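Local atomic coordinates of capsid (Human calicivirus NLV/Boxer/2001/US, PDB entry 4RDK), a protein that builds the capsid of a human norovirus; this chain is its protruding (P) domain, which here carries bound fucose and galactose and probably recognises host glycans. Residues Val86-Leu91 against Gly150-Glu155; Ser133-Ile138 against Glu155-Leu160. All coordinates share one frame; numbering follows the deposited sequence.

How the contacts relate
Both contacts lie in the P domain, in and beside one antiparallel sheet, and they share Glu155, which belongs to both contacts. Contact 1 pairs two neighbouring strands of that sheet, 83-89 and 151-154, through a short antiparallel ladder with a buried aliphatic face. Contact 2 lies farther out and lays the loop 155-160 along strand 133-139, outermost in the sheet within this chain, using one backbone bond, an asparagine amide and waters. Leu154 connects the two, packing on Val136, Ile138 and Leu160, so the apolar layer continues from one contact to the other. Both contacts are partly buried, but the outer one relies more on a side-chain amide and bridging waters.

Contact 1: residues Val86-Leu91 against Gly150-Glu155; sequences VNLAEL and GTVKLE
Val86 and Val152 form the hydrogen-bonded pair of a short antiparallel ladder, in which Val86 N gives a bond of 2.9 Å to Val152 O while the return bond, from Val152 N to Val86 O, is weak. Two residues on, Leu88 N reaches Gly150 O at 2.8 Å in a nearly straight bond (173°). The packed side of the ladder is the valine face. There CB of Val86 lies 4.2 Å from Val152 CG2, and Val86 CG2 lies against both methyls of Leu154, 3.8 Å from its CD2. With CG1 turned anti to the backbone N (chi1 173°), Val86 puts CG2 beside that N, where the leucine fork meets it. Leu88 adds its CD1 next to Val152 CG1, and Ile77 of strand 72-80 covers Val86 and Leu154.

The other face is looser. Asn87 and Thr151, a non-hydrogen-bonded pair, lie side by side, and Asn87 OD1 meets the methyl Thr151 CG2 at 3.3 Å. A water gives a hydrogen bond to Leu88 O and a weak one to Gly150 O.

Gly150 and Thr151 form a G1 bulge opposite Ala146; at phi 86° a CB on Gly150 would jam against the preceding carbonyl O. Branched aliphatics thus suit the buried face and polar residues the wetter one. The main-chain bonds fix the register, and the apolar packing closes the valine face.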
loop_
_atom_site.group_PDB
_atom_site.type_symbol
_atom_site.label_atom_id
_atom_site.label_comp_id
_atom_site.label_asym_id
_atom_site.label_seq_id
_atom_site.Cartn_x
_atom_site.Cartn_y
_atom_site.Cartn_z
ATOM N N VAL B 86 0.447 13.571 19.567
ATOM C CA VAL B 86 1.251 13.756 18.364
ATOM C C VAL B 86 0.848 15.059 17.696
ATOM O O VAL B 86 -0.346 15.329 17.511
ATOM C CB VAL B 86 1.065 12.593 17.359
ATOM C CG1 VAL B 86 1.777 12.898 16.049
ATOM C CG2 VAL B 86 1.596 11.296 17.945
ATOM N N ASN B 87 1.843 15.877 17.364
ATOM C CA ASN B 87 1.625 17.036 16.515
ATOM C C ASN B 87 1.783 16.544 15.087
ATOM O O ASN B 87 2.886 16.196 14.668
ATOM C CB ASN B 87 2.637 18.135 16.833
ATOM C CG ASN B 87 2.305 18.868 18.112
ATOM O OD1 ASN B 87 1.144 19.199 18.358
ATOM N ND2 ASN B 87 3.315 19.112 18.945
ATOM N N LEU B 88 0.672 16.493 14.358
ATOM C CA LEU B 88 0.615 15.806 13.073
ATOM C C LEU B 88 1.257 16.560 11.915
ATOM O O LEU B 88 1.294 17.790 11.900
ATOM C CB LEU B 88 -0.844 15.521 12.713
ATOM C CG LEU B 88 -1.570 14.545 13.645
ATOM C CD1 LEU B 88 -3.063 14.587 13.371
ATOM C CD2 LEU B 88 -1.026 13.124 13.500
ATOM N N ALA B 89 1.750 15.791 10.950
ATOM C CA ALA B 89 2.225 16.305 9.667
ATOM C C ALA B 89 1.673 15.408 8.566
ATOM O O ALA B 89 1.051 14.377 8.852
ATOM C CB ALA B 89 3.742 16.311 9.626
ATOM N N GLU B 90 1.871 15.794 7.307
ATOM C CA GLU B 90 1.582 14.875 6.207
ATOM C C GLU B 90 2.594 13.738 6.261
ATOM O O GLU B 90 3.641 13.864 6.899
ATOM C CB GLU B 90 1.653 15.587 4.853
ATOM C CG GLU B 90 0.707 16.777 4.726
ATOM C CD GLU B 90 -0.755 16.386 4.535
ATOM O OE1 GLU B 90 -1.063 15.183 4.415
ATOM O OE2 GLU B 90 -1.607 17.298 4.495
ATOM N N LEU B 91 2.293 12.632 5.583
ATOM C CA LEU B 91 3.141 11.443 5.672
ATOM C C LEU B 91 4.544 11.620 5.101
ATOM O O LEU B 91 5.448 10.853 5.432
ATOM C CB LEU B 91 2.464 10.241 5.023
ATOM C CG LEU B 91 1.205 9.751 5.733
ATOM C CD1 LEU B 91 0.516 8.672 4.905
ATOM C CD2 LEU B 91 1.535 9.236 7.142
ATOM N N GLY B 150 -4.657 19.367 13.919
ATOM C CA GLY B 150 -3.281 18.908 13.900
ATOM C C GLY B 150 -2.777 18.158 15.119
ATOM O O GLY B 150 -1.572 17.933 15.242
ATOM N N THR B 151 -3.674 17.761 16.018
ATOM C CA THR B 151 -3.244 17.053 17.228
ATOM C C THR B 151 -4.158 15.890 17.590
ATOM O O THR B 151 -5.380 15.963 17.407
ATOM C CB THR B 151 -3.120 17.998 18.465
ATOM O OG1 THR B 151 -4.403 18.540 18.798
ATOM C CG2 THR B 151 -2.155 19.144 18.188
ATOM N N VAL B 152 -3.558 14.817 18.100
ATOM C CA VAL B 152 -4.317 13.715 18.686
ATOM C C VAL B 152 -3.657 13.287 19.989
ATOM O O VAL B 152 -2.432 13.327 20.120
ATOM C CB VAL B 152 -4.436 12.499 17.742
ATOM C CG1 VAL B 152 -5.232 12.874 16.493
ATOM C CG2 VAL B 152 -3.057 11.964 17.382
ATOM N N LYS B 153 -4.479 12.895 20.955
ATOM C CA LYS B 153 -3.981 12.363 22.215
ATOM C C LYS B 153 -3.544 10.906 22.071
ATOM O O LYS B 153 -4.213 10.106 21.404
ATOM C CB LYS B 153 -5.058 12.478 23.297
ATOM C CG LYS B 153 -4.666 11.821 24.609
ATOM C CD LYS B 153 -5.752 11.970 25.658
ATOM C CE LYS B 153 -5.321 11.313 26.959
ATOM N NZ LYS B 153 -6.298 11.516 28.058
ATOM N N LEU B 154 -2.403 10.579 22.677
ATOM C CA LEU B 154 -1.939 9.198 22.793
ATOM C C LEU B 154 -2.255 8.688 24.185
ATOM O O LEU B 154 -2.056 9.400 25.168
ATOM C CB LEU B 154 -0.426 9.107 22.588
ATOM C CG LEU B 154 0.184 9.624 21.290
ATOM C CD1 LEU B 154 1.643 9.194 21.165
ATOM C CD2 LEU B 154 -0.618 9.149 20.107
ATOM N N GLU B 155 -2.744 7.458 24.282
ATOM C CA GLU B 155 -2.942 6.859 25.597
ATOM C C GLU B 155 -1.587 6.494 26.187
ATOM O O GLU B 155 -0.764 5.862 25.530
ATOM C CB GLU B 155 -3.846 5.633 25.502
ATOM C CG GLU B 155 -5.252 5.969 25.027
ATOM C CD GLU B 155 -5.949 6.958 25.941
ATOM O OE1 GLU B 155 -6.115 6.645 27.145
ATOM O OE2 GLU B 155 -6.323 8.048 25.462
HETATM O O HOH W 1 0.703 19.917 13.769
#

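Contact 2: residues Ser133-Ile138 against Glu155-Leu160; sequences SGKVVI and EDNNEL
Glu155 and Val137 meet through both backbone and side chains where the loop 155-160, which follows strand 151-154, runs beside strand 133-139. Among the direct polar contacts, Glu155 N gives Val137 O a nearly straight bond of 2.9 Å (173°). The second comes from a side chain: Asn157 ND2 reaches Lys135 O at 2.8 Å, more bent (132°), with the donor above the carbonyl plane although the oxygen lies close to the plane of the amide. CG of Asn157 sits between its backbone N and carbonyl carbon (chi1 62°), which carries the amide across to the strand.

The same amide also binds its own loop. Its OD1 accepts from Glu159 N, an Asx turn, and Asp156 OD1 accepts from Asn158 N in another. Asparagine suits this place because one flat group offers a donor to the strand and an acceptor to the loop.

Water carries the remaining polar links. One accepts from Val137 N and donates to Glu155 O, at 2.9 and 2.7 Å; another accepts from Lys135 N and donates weakly to Glu159 O.

The buried apolar contact is made by Val136, a beta-branched residue well suited to a buried strand position. Its CG2 lies 3.9 Å from Leu160 CD2, the two side chains crossing at about a right angle; Leu154 and Tyr84 also cover Leu160. CB and CG of Glu155 lie obliquely across Val137 CB, each 4.1 Å away, and the bend at chi2 comes beyond them.

Strand 133-139 is outermost in its sheet within this chain. The loop thus lines the edge that strand 113-121 does not pair with, on a strand whose Val137 side chain lies about 4 Å from a bound fucose at the P-domain surface.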
loop_
_atom_site.group_PDB
_atom_site.type_symbol
_atom_site.label_atom_id
_atom_site.label_comp_id
_atom_site.label_asym_id
_atom_site.label_seq_id
_atom_site.Cartn_x
_atom_site.Cartn_y
_atom_site.Cartn_z
ATOM N N SER B 133 11.252 1.247 17.219
ATOM C CA SER B 133 9.819 0.954 17.175
ATOM C C SER B 133 9.111 1.038 18.520
ATOM O O SER B 133 9.715 0.862 19.579
ATOM C CB SER B 133 9.571 -0.429 16.556
ATOM O OG SER B 133 9.931 -1.465 17.454
ATOM N N GLY B 134 7.806 1.290 18.452
ATOM C CA GLY B 134 6.945 1.241 19.617
ATOM C C GLY B 134 5.515 0.966 19.189
ATOM O O GLY B 134 5.253 0.645 18.026
ATOM N N LYS B 135 4.590 1.076 20.135
ATOM C CA LYS B 135 3.167 0.939 19.847
ATOM C C LYS B 135 2.405 1.853 20.796
ATOM O O LYS B 135 2.926 2.237 21.848
ATOM C CB LYS B 135 2.707 -0.517 20.018
ATOM C CG LYS B 135 2.911 -1.070 21.412
ATOM C CD LYS B 135 2.729 -2.581 21.453
ATOM C CE LYS B 135 1.278 -2.981 21.273
ATOM N NZ LYS B 135 1.084 -4.426 21.592
ATOM N N VAL B 136 1.181 2.212 20.425
ATOM C CA VAL B 136 0.389 3.124 21.238
ATOM C C VAL B 136 -1.071 3.046 20.812
ATOM O O VAL B 136 -1.373 2.712 19.661
ATOM C CB VAL B 136 0.903 4.584 21.100
ATOM C CG1 VAL B 136 0.618 5.120 19.701
ATOM C CG2 VAL B 136 0.291 5.477 22.173
ATOM N N VAL B 137 -1.973 3.336 21.745
ATOM C CA VAL B 137 -3.394 3.415 21.437
ATOM C C VAL B 137 -3.824 4.865 21.238
ATOM O O VAL B 137 -3.435 5.756 22.004
ATOM C CB VAL B 137 -4.248 2.790 22.556
ATOM C CG1 VAL B 137 -5.734 2.907 22.217
ATOM C CG2 VAL B 137 -3.845 1.336 22.773
ATOM N N ILE B 138 -4.628 5.099 20.209
ATOM C CA ILE B 138 -5.200 6.417 19.978
ATOM C C ILE B 138 -6.718 6.308 19.911
ATOM O O ILE B 138 -7.250 5.564 19.093
ATOM C CB ILE B 138 -4.671 7.042 18.667
ATOM C CG1 ILE B 138 -3.145 7.215 18.733
ATOM C CG2 ILE B 138 -5.350 8.391 18.407
ATOM C CD1 ILE B 138 -2.524 7.776 17.467
ATOM N N GLU B 155 -2.744 7.458 24.282
ATOM C CA GLU B 155 -2.942 6.859 25.597
ATOM C C GLU B 155 -1.587 6.494 26.187
ATOM O O GLU B 155 -0.764 5.862 25.530
ATOM C CB GLU B 155 -3.846 5.633 25.502
ATOM C CG GLU B 155 -5.252 5.969 25.027
ATOM C CD GLU B 155 -5.949 6.958 25.941
ATOM O OE1 GLU B 155 -6.115 6.645 27.145
ATOM O OE2 GLU B 155 -6.323 8.048 25.462
ATOM N N ASP B 156 -1.345 6.897 27.429
ATOM C CA ASP B 156 -0.051 6.635 28.042
ATOM C C ASP B 156 0.078 5.159 28.398
ATOM O O ASP B 156 -0.652 4.655 29.249
ATOM C CB ASP B 156 0.145 7.510 29.280
ATOM C CG ASP B 156 1.538 7.381 29.874
ATOM O OD1 ASP B 156 2.403 6.710 29.266
ATOM O OD2 ASP B 156 1.770 7.970 30.950
ATOM N N ASN B 157 1.009 4.476 27.736
ATOM C CA ASN B 157 1.270 3.065 27.996
ATOM C C ASN B 157 2.597 2.853 28.725
ATOM O O ASN B 157 3.114 1.735 28.781
ATOM C CB ASN B 157 1.234 2.249 26.700
ATOM C CG ASN B 157 2.292 2.685 25.716
ATOM O OD1 ASN B 157 3.129 3.530 26.026
ATOM N ND2 ASN B 157 2.264 2.108 24.516
ATOM N N ASN B 158 3.136 3.940 29.276
ATOM C CA ASN B 158 4.359 3.897 30.071
ATOM C C ASN B 158 5.608 3.650 29.229
ATOM O O ASN B 158 6.694 3.434 29.769
ATOM C CB ASN B 158 4.246 2.838 31.176
ATOM C CG ASN B 158 5.139 3.135 32.362
ATOM O OD1 ASN B 158 5.883 2.270 32.832
ATOM N ND2 ASN B 158 5.067 4.367 32.860
ATOM N N GLU B 159 5.451 3.679 27.908
ATOM C CA GLU B 159 6.557 3.383 27.002
ATOM C C GLU B 159 6.724 4.452 25.927
ATOM O O GLU B 159 7.210 4.165 24.830
ATOM C CB GLU B 159 6.349 2.020 26.332
ATOM C CG GLU B 159 6.327 0.842 27.301
ATOM C CD GLU B 159 7.677 0.601 27.945
ATOM O OE1 GLU B 159 8.701 1.000 27.343
ATOM O OE2 GLU B 159 7.714 0.019 29.052
ATOM N N LEU B 160 6.332 5.683 26.240
ATOM C CA LEU B 160 6.357 6.752 25.243
ATOM C C LEU B 160 7.482 7.752 25.477
ATOM O O LEU B 160 7.830 8.527 24.584
ATOM C CB LEU B 160 5.022 7.501 25.218
ATOM C CG LEU B 160 3.791 6.700 24.800
ATOM C CD1 LEU B 160 2.530 7.549 24.927
ATOM C CD2 LEU B 160 3.965 6.172 23.384
HETATM O O HOH W 2 6.203 1.794 22.700
HETATM O O HOH W 3 -1.212 3.373 24.492
#